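Local coordinates for exopolysaccharide biosynthesis protein (Pantoea stewartii subsp. stewartii DC283, PDB 6TGF), which modifies the glycans of the bacterial biofilm, probably as a hydrolase, using a parallel beta-helix like that of bacteriophage tailspikes, at residues B[398-403]-B[432-437]; B[449-454]-B[467-472]. All coordinates share one frame; numbering follows the deposited sequence.

Contact 1: residues B[398-403]-B[432-437]. With EDO (1,2-ethanediol), chain Z.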
# COMPACT_ATOMS: atom_id res chain seq x y z
N ALA B 398 -15.65 -15.08 6.01
CA ALA B 398 -15.25 -15.94 4.87
C ALA B 398 -15.19 -17.40 5.32
O ALA B 398 -14.53 -17.67 6.35
CB ALA B 398 -13.92 -15.48 4.30
N GLY B 399 -15.87 -18.29 4.60
CA GLY B 399 -15.91 -19.74 4.85
C GLY B 399 -15.52 -20.53 3.62
O GLY B 399 -15.03 -19.92 2.65
N TRP B 400 -15.74 -21.85 3.65
CA TRP B 400 -15.36 -22.80 2.57
C TRP B 400 -16.45 -23.86 2.40
O TRP B 400 -17.28 -24.00 3.32
CB TRP B 400 -14.00 -23.44 2.89
CG TRP B 400 -13.94 -24.08 4.24
CD1 TRP B 400 -14.30 -25.36 4.56
CD2 TRP B 400 -13.51 -23.47 5.46
NE1 TRP B 400 -14.12 -25.58 5.90
CE2 TRP B 400 -13.63 -24.44 6.48
CE3 TRP B 400 -13.02 -22.20 5.80
CZ2 TRP B 400 -13.29 -24.18 7.81
CZ3 TRP B 400 -12.69 -21.94 7.11
CH2 TRP B 400 -12.82 -22.92 8.10
N SER B 401 -16.44 -24.58 1.27
CA SER B 401 -17.50 -25.53 0.84
C SER B 401 -17.13 -26.97 1.20
O SER B 401 -18.03 -27.70 1.66
CB SER B 401 -17.79 -25.39 -0.63
OG SER B 401 -16.59 -25.17 -1.36
N GLY B 402 -15.87 -27.37 0.99
CA GLY B 402 -15.41 -28.77 1.14
C GLY B 402 -15.44 -29.24 2.58
O GLY B 402 -14.81 -28.59 3.43
N GLN B 403 -16.15 -30.34 2.84
CA GLN B 403 -16.27 -30.97 4.18
C GLN B 403 -14.95 -31.68 4.52
O GLN B 403 -14.49 -31.56 5.67
CB GLN B 403 -17.46 -31.93 4.23
CG GLN B 403 -18.78 -31.24 4.52
CD GLN B 403 -19.22 -30.33 3.41
OE1 GLN B 403 -19.40 -30.75 2.27
NE2 GLN B 403 -19.40 -29.05 3.73
N LEU B 432 -12.70 -15.14 10.08
CA LEU B 432 -11.78 -15.54 8.98
C LEU B 432 -10.87 -16.68 9.42
O LEU B 432 -9.65 -16.54 9.43
CB LEU B 432 -10.96 -14.31 8.56
CG LEU B 432 -11.77 -13.13 8.01
CD1 LEU B 432 -10.89 -11.91 7.83
CD2 LEU B 432 -12.44 -13.50 6.69
N PRO B 433 -11.44 -17.86 9.80
CA PRO B 433 -10.63 -19.05 10.06
C PRO B 433 -9.97 -19.60 8.79
O PRO B 433 -10.52 -19.41 7.71
CB PRO B 433 -11.63 -20.06 10.63
CG PRO B 433 -12.97 -19.61 10.08
CD PRO B 433 -12.87 -18.10 9.99
N ARG B 434 -8.81 -20.25 8.94
CA ARG B 434 -8.07 -20.94 7.85
C ARG B 434 -7.82 -19.98 6.68
O ARG B 434 -8.12 -20.36 5.53
CB ARG B 434 -8.84 -22.17 7.37
CG ARG B 434 -9.08 -23.22 8.44
CD ARG B 434 -9.65 -24.48 7.81
NE ARG B 434 -9.96 -25.52 8.77
CZ ARG B 434 -10.49 -26.70 8.47
NH1 ARG B 434 -10.78 -27.00 7.21
NH2 ARG B 434 -10.74 -27.58 9.42
N CYS B 435 -7.30 -18.78 6.96
CA CYS B 435 -6.86 -17.79 5.94
C CYS B 435 -5.34 -17.92 5.74
O CYS B 435 -4.60 -17.59 6.68
CB CYS B 435 -7.23 -16.37 6.35
SG CYS B 435 -9.00 -16.01 6.15
N SER B 436 -4.92 -18.39 4.57
CA SER B 436 -3.50 -18.63 4.20
C SER B 436 -2.99 -17.48 3.32
O SER B 436 -3.82 -16.87 2.62
CB SER B 436 -3.35 -19.97 3.51
OG SER B 436 -4.04 -20.99 4.22
N GLN B 437 -1.68 -17.20 3.38
CA GLN B 437 -0.98 -16.15 2.59
C GLN B 437 -1.72 -14.81 2.74
O GLN B 437 -1.87 -14.09 1.72
CB GLN B 437 -0.89 -16.56 1.12
CG GLN B 437 -0.05 -17.81 0.87
CD GLN B 437 -0.81 -19.09 1.10
OE1 GLN B 437 -0.38 -19.96 1.86
NE2 GLN B 437 -1.95 -19.23 0.44
C1 EDO Z . -0.93 -23.35 2.46
O1 EDO Z . -2.17 -23.45 3.14
C2 EDO Z . 0.24 -23.41 3.38
O2 EDO Z . 1.30 -24.24 2.93
O HOH W 1 -11.85 -17.85 6.05
O HOH W 2 -11.85 -29.80 5.77

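Contact 2: residues B[449-454]-B[467-472]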
# COMPACT_ATOMS: atom_id res chain seq x y z
N ASP B 449 -16.57 -6.37 21.37
CA ASP B 449 -16.62 -7.55 22.28
C ASP B 449 -15.75 -8.68 21.72
O ASP B 449 -15.01 -9.29 22.52
CB ASP B 449 -18.06 -8.03 22.50
CG ASP B 449 -18.80 -7.29 23.59
OD1 ASP B 449 -18.29 -6.24 24.04
OD2 ASP B 449 -19.88 -7.77 23.99
N ASN B 450 -15.83 -8.93 20.41
CA ASN B 450 -15.16 -10.08 19.74
C ASN B 450 -14.40 -9.57 18.51
O ASN B 450 -14.95 -9.54 17.41
CB ASN B 450 -16.17 -11.17 19.37
CG ASN B 450 -16.86 -11.75 20.59
OD1 ASN B 450 -16.23 -12.40 21.41
ND2 ASN B 450 -18.16 -11.50 20.70
N PRO B 451 -13.13 -9.14 18.67
CA PRO B 451 -12.25 -8.87 17.53
C PRO B 451 -12.33 -9.97 16.46
O PRO B 451 -12.19 -9.66 15.29
CB PRO B 451 -10.86 -8.82 18.18
CG PRO B 451 -11.14 -8.25 19.56
CD PRO B 451 -12.48 -8.84 19.96
N GLY B 452 -12.55 -11.22 16.89
CA GLY B 452 -13.03 -12.32 16.04
C GLY B 452 -12.07 -13.50 16.00
O GLY B 452 -11.36 -13.72 17.00
N ASP B 453 -12.07 -14.23 14.88
CA ASP B 453 -11.38 -15.54 14.71
C ASP B 453 -10.49 -15.49 13.46
O ASP B 453 -11.04 -15.34 12.35
CB ASP B 453 -12.40 -16.67 14.62
CG ASP B 453 -11.78 -18.05 14.50
OD1 ASP B 453 -10.65 -18.23 15.00
OD2 ASP B 453 -12.43 -18.94 13.91
N ILE B 454 -9.17 -15.60 13.65
CA ILE B 454 -8.17 -15.79 12.56
C ILE B 454 -7.34 -17.04 12.87
O ILE B 454 -6.16 -17.09 12.50
CB ILE B 454 -7.30 -14.53 12.37
CG1 ILE B 454 -6.48 -14.19 13.62
CG2 ILE B 454 -8.15 -13.35 11.92
CD1 ILE B 454 -5.29 -13.30 13.35
N GLU B 467 -8.01 -2.12 21.39
CA GLU B 467 -8.16 -1.25 22.59
C GLU B 467 -9.54 -1.49 23.23
O GLU B 467 -10.55 -1.35 22.53
CB GLU B 467 -8.00 0.23 22.22
CG GLU B 467 -6.61 0.58 21.72
CD GLU B 467 -6.27 2.06 21.77
OE1 GLU B 467 -5.07 2.40 21.63
OE2 GLU B 467 -7.20 2.88 21.95
N ASP B 468 -9.55 -1.87 24.51
CA ASP B 468 -10.77 -2.02 25.35
C ASP B 468 -11.71 -3.05 24.72
O ASP B 468 -12.94 -2.83 24.77
CB ASP B 468 -11.46 -0.67 25.56
CG ASP B 468 -12.58 -0.70 26.58
OD1 ASP B 468 -12.36 -1.25 27.68
OD2 ASP B 468 -13.67 -0.19 26.26
N CYS B 469 -11.16 -4.14 24.17
CA CYS B 469 -11.93 -5.26 23.57
C CYS B 469 -12.16 -6.33 24.64
O CYS B 469 -11.16 -6.83 25.21
CB CYS B 469 -11.22 -5.83 22.35
SG CYS B 469 -11.30 -4.72 20.93
N LYS B 470 -13.42 -6.67 24.91
CA LYS B 470 -13.85 -7.56 26.02
C LYS B 470 -13.09 -8.89 25.94
O LYS B 470 -12.57 -9.33 26.98
CB LYS B 470 -15.36 -7.81 25.96
CG LYS B 470 -15.93 -8.59 27.13
CD LYS B 470 -17.42 -8.83 27.04
CE LYS B 470 -17.95 -9.68 28.17
NZ LYS B 470 -19.42 -9.77 28.13
N ASN B 471 -13.04 -9.49 24.75
CA ASN B 471 -12.45 -10.84 24.51
C ASN B 471 -11.21 -10.70 23.64
O ASN B 471 -11.02 -9.69 22.97
CB ASN B 471 -13.48 -11.77 23.88
CG ASN B 471 -14.68 -12.01 24.78
OD1 ASN B 471 -14.52 -12.48 25.90
ND2 ASN B 471 -15.87 -11.69 24.30
N PRO B 472 -10.31 -11.71 23.64
CA PRO B 472 -9.15 -11.70 22.75
C PRO B 472 -9.53 -11.99 21.30
O PRO B 472 -10.55 -12.63 21.07
CB PRO B 472 -8.26 -12.83 23.30
CG PRO B 472 -9.24 -13.78 23.95
CD PRO B 472 -10.33 -12.90 24.52

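Contact 1: residues B[398-403]-B[432-437]
Trp400 and Arg434 meet because of how each side chain leaves its backbone. In Trp400, CG sits between the backbone N and the carbonyl carbon (chi1 54°), while Arg434 carries its CG anti to the carbonyl carbon and then runs extended to NE. The site is where two neighbouring coils of the parallel beta-helix leave their strands, just past strand 396-399 and strand 430-431. The arginine crosses the indole at about a right angle, and its CD makes a CH-pi contact over the six-membered ring, 3.9 Å from the centroid. Farther out the guanidinium lies almost parallel to the ring (6° apart), with Trp400 CZ2 over one guanidinium face, toward that group's rim, 3.7 Å from Arg434 NE. Pro433 crosses the indole obliquely at its edge, CB lying in the ring plane, while CG, off the plane on the side away from Arg434, comes 3.8 Å from Trp400 CZ3. The polar end of Arg434 has its main partner elsewhere: NH1 donates to Asp409 O, and only weakly to a water that also binds Gln403 O. Closer to the strands, Ala398 CB packs on Leu432 CD2 in the buried part of the contact, next to Leu416 and Trp459. The two backbones are joined here through a second water, which donates to both sides: its oxygen lies 2.7 Å from Ala398 O and 2.6 Å from Pro433 O.

Contact 2: residues B[449-454]-B[467-472]
Asp449 and Asn471 carry the polar core of this contact, where strand 450-453 of one beta-helix coil runs beside the loop that leads into strand 473-474 of the next. Asn471 N donates to Asp449 O at 3.0 Å, with a bent N-H...O angle of 137°. A chi1 of -62° sets Asn471 CG anti to the carbonyl carbon, beside its own N; beyond it ND2 gives Asp449 O a second, weak bond of 3.1 Å. Asn450, at the matching position one coil earlier, lies side by side with Asn471 and points the same way, the amide planes 11° apart. A weak bond from Asn471 ND2 to Asn450 OD1 joins the two. On the buried side the packing is apolar and close, with Pro451 CG 3.7 Å from Cys469 CB and the same proline also touching Leu466 and Leu473. The solvent side is looser. There the extended Lys470 chain slants across the Asp449 carboxylate, with its CD 4.0 Å from Asp449 CG, and leads away from the strand. Its NZ stays 4.6 Å from Asp449 OD2, so attraction between the opposite charges is probably modest; the directional hold rests mainly on the Asn471 N bond to Asp449 O, with one ND2 hydrogen apparently shared between that oxygen and Asn450 OD1, which fits the weakness of both side-chain bonds.

How the contacts relate
The two contacts follow in series, neither nested nor crossed. From the N terminus, strand 396-399 leads into 398-403; the chain then passes through strands 411-412, 414-422 and 430-431 before 432-437 closes contact 1. Contact 2 opens soon after at 449-454 and closes at 467-472, a shorter circuit containing strand 458-467. Strands 396-399, 430-431 and 450-453 are consecutive in one parallel sheet of the beta-helix; contact 1 lies at the exit ends of the first two, and contact 2 ties the third to the loop before strand 473-474 of the next coil. Their centres are 20 Å apart, yet the segments touch: Leu432 N probably donates to Asp453 O at 2.8 Å, and Pro433 packs on the Asp453 carboxylate.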